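Local coordinates for protein muramidase (Trichobolus zukalii, PDB 6ZMV) that is a fungal GH25 muramidase (lysozyme) that cleaves peptidoglycan, hydrolysing the glycan strands of bacterial cell walls, at residues Gly58-Ser70 with His105-Phe119. Sequence-based numbering, arbitrary orientation.
Sequences GYHFARPASSSGS and HGLSQTAMVNWISDF
Gly69, at the start of helix 69-78, meets Phe119 of helix 109-127 with their CA atoms 4.1 Å apart, while at the other end of the contact the nearest CA pair is Ala65 and His105, 5.9 Å apart. In this GH25 TIM-barrel-type fold, the loop 62-68 links strand 55-61 to helix 69-78, and it curls around the indole of Trp115. Trp115 CG lies anti to the backbone N (chi1 -172°), which brings the ring end toward the loop. Pro64 CB sits 3.6 Å from the centroid of the five-membered ring, and Gly69 CA covers the opposite face; a side chain on Gly69 would strike Trp115 O, so glycine suits this close approach. At the indole edge Trp115 NE1 donates to Ser67 O, 2.8 Å away at 164° and nearly in the ring plane. A phenylalanine in place of Trp115 would probably leave Ser67 O without this donor and the space between Pro64 and Gly69 less well filled. The compact proline also serves His105, laying CD over its imidazole face 3.7 Å from the centroid, while His105 NE2 bonds to Glu97 O. Just before helix 109-127, Leu107 CD2 reaches Pro64 CB. Ala62 CB lies 3.7 Å from Trp115 CH2.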
# COMPACT_ATOMS: atom_id res chain seq x y z
N GLY A 58 -0.94 -1.03 -7.14
CA GLY A 58 0.47 -0.66 -6.97
C GLY A 58 0.72 0.02 -5.62
O GLY A 58 -0.18 0.48 -4.93
N TYR A 59 2.00 0.09 -5.25
CA TYR A 59 2.43 0.87 -4.09
C TYR A 59 3.63 1.75 -4.41
O TYR A 59 4.43 1.46 -5.30
CB TYR A 59 2.61 0.02 -2.82
CG TYR A 59 3.82 -0.87 -2.69
CD1 TYR A 59 5.04 -0.33 -2.28
CD2 TYR A 59 3.74 -2.24 -2.92
CE1 TYR A 59 6.12 -1.13 -2.05
CE2 TYR A 59 4.83 -3.05 -2.69
CZ TYR A 59 6.01 -2.50 -2.24
OH TYR A 59 7.09 -3.31 -2.02
N HIS A 60 3.71 2.83 -3.65
CA HIS A 60 4.79 3.81 -3.72
C HIS A 60 5.59 3.83 -2.42
O HIS A 60 5.02 4.11 -1.36
CB HIS A 60 4.17 5.20 -3.93
CG HIS A 60 5.25 6.24 -3.98
ND1 HIS A 60 6.05 6.38 -5.08
CD2 HIS A 60 5.71 7.10 -3.05
CE1 HIS A 60 6.94 7.34 -4.81
NE2 HIS A 60 6.75 7.80 -3.57
N PHE A 61 6.88 3.53 -2.52
CA PHE A 61 7.79 3.65 -1.37
C PHE A 61 8.16 5.13 -1.18
O PHE A 61 8.90 5.69 -1.96
CB PHE A 61 8.98 2.72 -1.59
CG PHE A 61 9.90 2.58 -0.41
CD1 PHE A 61 10.50 3.67 0.21
CD2 PHE A 61 10.27 1.31 -0.00
CE1 PHE A 61 11.31 3.48 1.31
CE2 PHE A 61 11.11 1.14 1.07
CZ PHE A 61 11.64 2.21 1.70
N ALA A 62 7.60 5.77 -0.18
CA ALA A 62 7.77 7.21 0.05
C ALA A 62 9.22 7.50 0.42
O ALA A 62 9.83 6.83 1.27
CB ALA A 62 6.88 7.68 1.19
N ARG A 63 9.72 8.62 -0.11
CA ARG A 63 11.01 9.20 0.34
C ARG A 63 10.79 10.67 0.65
O ARG A 63 10.99 11.53 -0.19
CB ARG A 63 12.06 8.97 -0.73
CG ARG A 63 12.45 7.51 -0.98
CD ARG A 63 13.38 7.00 0.10
NE ARG A 63 13.88 5.67 -0.03
CZ ARG A 63 14.40 4.93 0.94
NH1 ARG A 63 14.55 5.38 2.20
NH2 ARG A 63 14.78 3.72 0.59
N PRO A 64 10.19 10.97 1.81
CA PRO A 64 9.75 12.35 2.04
C PRO A 64 10.85 13.41 2.05
O PRO A 64 10.52 14.55 1.91
CB PRO A 64 9.02 12.25 3.40
CG PRO A 64 8.56 10.84 3.46
CD PRO A 64 9.72 10.04 2.87
N ALA A 65 12.11 13.04 2.28
CA ALA A 65 13.19 14.04 2.25
C ALA A 65 13.55 14.41 0.82
O ALA A 65 14.26 15.38 0.69
CB ALA A 65 14.40 13.49 2.97
N SER A 66 13.10 13.67 -0.19
CA SER A 66 13.64 13.80 -1.55
C SER A 66 12.82 14.80 -2.40
O SER A 66 13.34 15.34 -3.39
CB SER A 66 13.65 12.48 -2.24
OG SER A 66 14.64 11.63 -1.70
N SER A 67 11.54 15.01 -2.09
CA SER A 67 10.65 15.86 -2.91
C SER A 67 9.37 16.08 -2.11
O SER A 67 9.17 15.46 -1.04
CB SER A 67 10.30 15.26 -4.23
OG SER A 67 9.22 14.28 -3.99
N SER A 68 8.50 16.91 -2.65
CA SER A 68 7.15 17.09 -2.06
C SER A 68 6.31 15.80 -2.19
O SER A 68 6.56 14.92 -3.00
CB SER A 68 6.48 18.24 -2.75
OG SER A 68 6.06 17.87 -4.05
N GLY A 69 5.27 15.73 -1.38
CA GLY A 69 4.32 14.61 -1.51
C GLY A 69 3.59 14.66 -2.80
O GLY A 69 3.27 13.59 -3.38
N SER A 70 3.27 15.88 -3.26
CA SER A 70 2.57 16.04 -4.55
C SER A 70 3.40 15.43 -5.69
O SER A 70 2.86 14.74 -6.58
CB SER A 70 2.25 17.47 -4.83
OG SER A 70 1.30 17.55 -5.88
N HIS A 105 12.87 10.19 8.46
CA HIS A 105 13.43 10.81 7.24
C HIS A 105 13.82 12.29 7.46
O HIS A 105 13.98 13.01 6.48
CB HIS A 105 12.46 10.71 6.06
CG HIS A 105 12.10 9.29 5.73
ND1 HIS A 105 12.52 8.69 4.57
CD2 HIS A 105 11.26 8.41 6.35
CE1 HIS A 105 11.97 7.49 4.49
NE2 HIS A 105 11.26 7.27 5.60
N GLY A 106 14.04 12.68 8.70
CA GLY A 106 14.46 14.03 9.05
C GLY A 106 13.33 15.02 9.15
O GLY A 106 13.59 16.22 9.35
N LEU A 107 12.09 14.58 9.00
CA LEU A 107 10.92 15.50 9.08
C LEU A 107 10.40 15.55 10.51
O LEU A 107 10.24 14.49 11.14
CB LEU A 107 9.81 15.10 8.12
CG LEU A 107 9.98 15.39 6.62
CD1 LEU A 107 11.12 14.67 5.99
CD2 LEU A 107 8.74 15.16 5.82
N SER A 108 9.92 16.71 10.91
CA SER A 108 9.10 16.85 12.13
C SER A 108 7.77 16.10 11.95
O SER A 108 7.38 15.76 10.81
CB SER A 108 8.85 18.29 12.48
OG SER A 108 7.94 18.88 11.55
N GLN A 109 7.07 15.89 13.06
CA GLN A 109 5.76 15.23 12.95
C GLN A 109 4.82 16.09 12.08
O GLN A 109 4.07 15.56 11.27
CB GLN A 109 5.14 15.03 14.34
CG GLN A 109 5.90 14.02 15.17
CD GLN A 109 5.42 13.92 16.59
OE1 GLN A 109 4.83 14.86 17.12
NE2 GLN A 109 5.67 12.79 17.21
N THR A 110 4.80 17.41 12.28
CA THR A 110 3.87 18.24 11.49
C THR A 110 4.31 18.24 10.01
O THR A 110 3.46 18.12 9.16
CB THR A 110 3.77 19.65 12.06
OG1 THR A 110 5.11 20.01 12.40
CG2 THR A 110 2.85 19.72 13.26
N ALA A 111 5.60 18.31 9.72
CA ALA A 111 6.09 18.23 8.33
C ALA A 111 5.71 16.89 7.71
O ALA A 111 5.31 16.87 6.55
CB ALA A 111 7.58 18.43 8.25
N MET A 112 5.81 15.80 8.48
CA MET A 112 5.44 14.49 7.92
C MET A 112 3.94 14.45 7.62
O MET A 112 3.54 13.91 6.59
CB MET A 112 5.82 13.37 8.90
CG MET A 112 5.55 12.03 8.34
SD MET A 112 6.57 11.60 6.88
CE MET A 112 8.09 11.20 7.68
N VAL A 113 3.10 14.92 8.53
CA VAL A 113 1.65 14.94 8.26
C VAL A 113 1.38 15.80 7.04
O VAL A 113 0.56 15.39 6.20
CB VAL A 113 0.90 15.43 9.52
CG1 VAL A 113 -0.56 15.66 9.21
CG2 VAL A 113 1.00 14.39 10.64
N ASN A 114 2.03 16.94 6.93
CA ASN A 114 1.81 17.81 5.74
C ASN A 114 2.23 17.08 4.46
O ASN A 114 1.57 17.21 3.44
CB ASN A 114 2.54 19.16 5.90
CG ASN A 114 1.91 20.06 6.92
OD1 ASN A 114 0.76 19.85 7.30
ND2 ASN A 114 2.70 21.02 7.37
N TRP A 115 3.35 16.38 4.51
CA TRP A 115 3.89 15.67 3.32
C TRP A 115 2.89 14.57 2.92
O TRP A 115 2.51 14.46 1.74
CB TRP A 115 5.23 15.02 3.66
CG TRP A 115 5.93 14.44 2.49
CD1 TRP A 115 6.88 15.09 1.77
CD2 TRP A 115 5.73 13.16 1.84
NE1 TRP A 115 7.29 14.31 0.72
CE2 TRP A 115 6.57 13.13 0.71
CE3 TRP A 115 4.90 12.08 2.08
CZ2 TRP A 115 6.64 12.02 -0.13
CZ3 TRP A 115 4.94 11.00 1.26
CH2 TRP A 115 5.77 11.00 0.14
N ILE A 116 2.42 13.79 3.88
CA ILE A 116 1.43 12.73 3.56
C ILE A 116 0.15 13.36 3.03
O ILE A 116 -0.42 12.86 2.10
CB ILE A 116 1.18 11.86 4.78
CG1 ILE A 116 2.44 11.11 5.19
CG2 ILE A 116 0.02 10.89 4.55
CD1 ILE A 116 2.35 10.41 6.56
N SER A 117 -0.29 14.46 3.62
CA SER A 117 -1.52 15.16 3.16
C SER A 117 -1.39 15.51 1.69
O SER A 117 -2.29 15.38 0.89
CB SER A 117 -1.80 16.42 3.95
OG SER A 117 -2.08 16.14 5.28
N ASP A 118 -0.24 16.06 1.34
CA ASP A 118 -0.03 16.49 -0.06
C ASP A 118 -0.04 15.26 -0.98
O ASP A 118 -0.66 15.33 -2.05
CB ASP A 118 1.30 17.22 -0.21
CG ASP A 118 1.37 18.65 0.29
OD1 ASP A 118 0.34 19.18 0.63
OD2 ASP A 118 2.52 19.16 0.36
N PHE A 119 0.60 14.17 -0.58
CA PHE A 119 0.55 12.94 -1.39
C PHE A 119 -0.89 12.49 -1.52
O PHE A 119 -1.36 12.20 -2.66
CB PHE A 119 1.42 11.85 -0.80
CG PHE A 119 1.51 10.61 -1.66
CD1 PHE A 119 0.44 9.72 -1.73
CD2 PHE A 119 2.64 10.36 -2.42
CE1 PHE A 119 0.52 8.61 -2.55
CE2 PHE A 119 2.71 9.28 -3.27
CZ PHE A 119 1.66 8.38 -3.31
O HOH W 1 4.88 17.79 0.51
O HOH W 2 -0.76 17.81 -3.45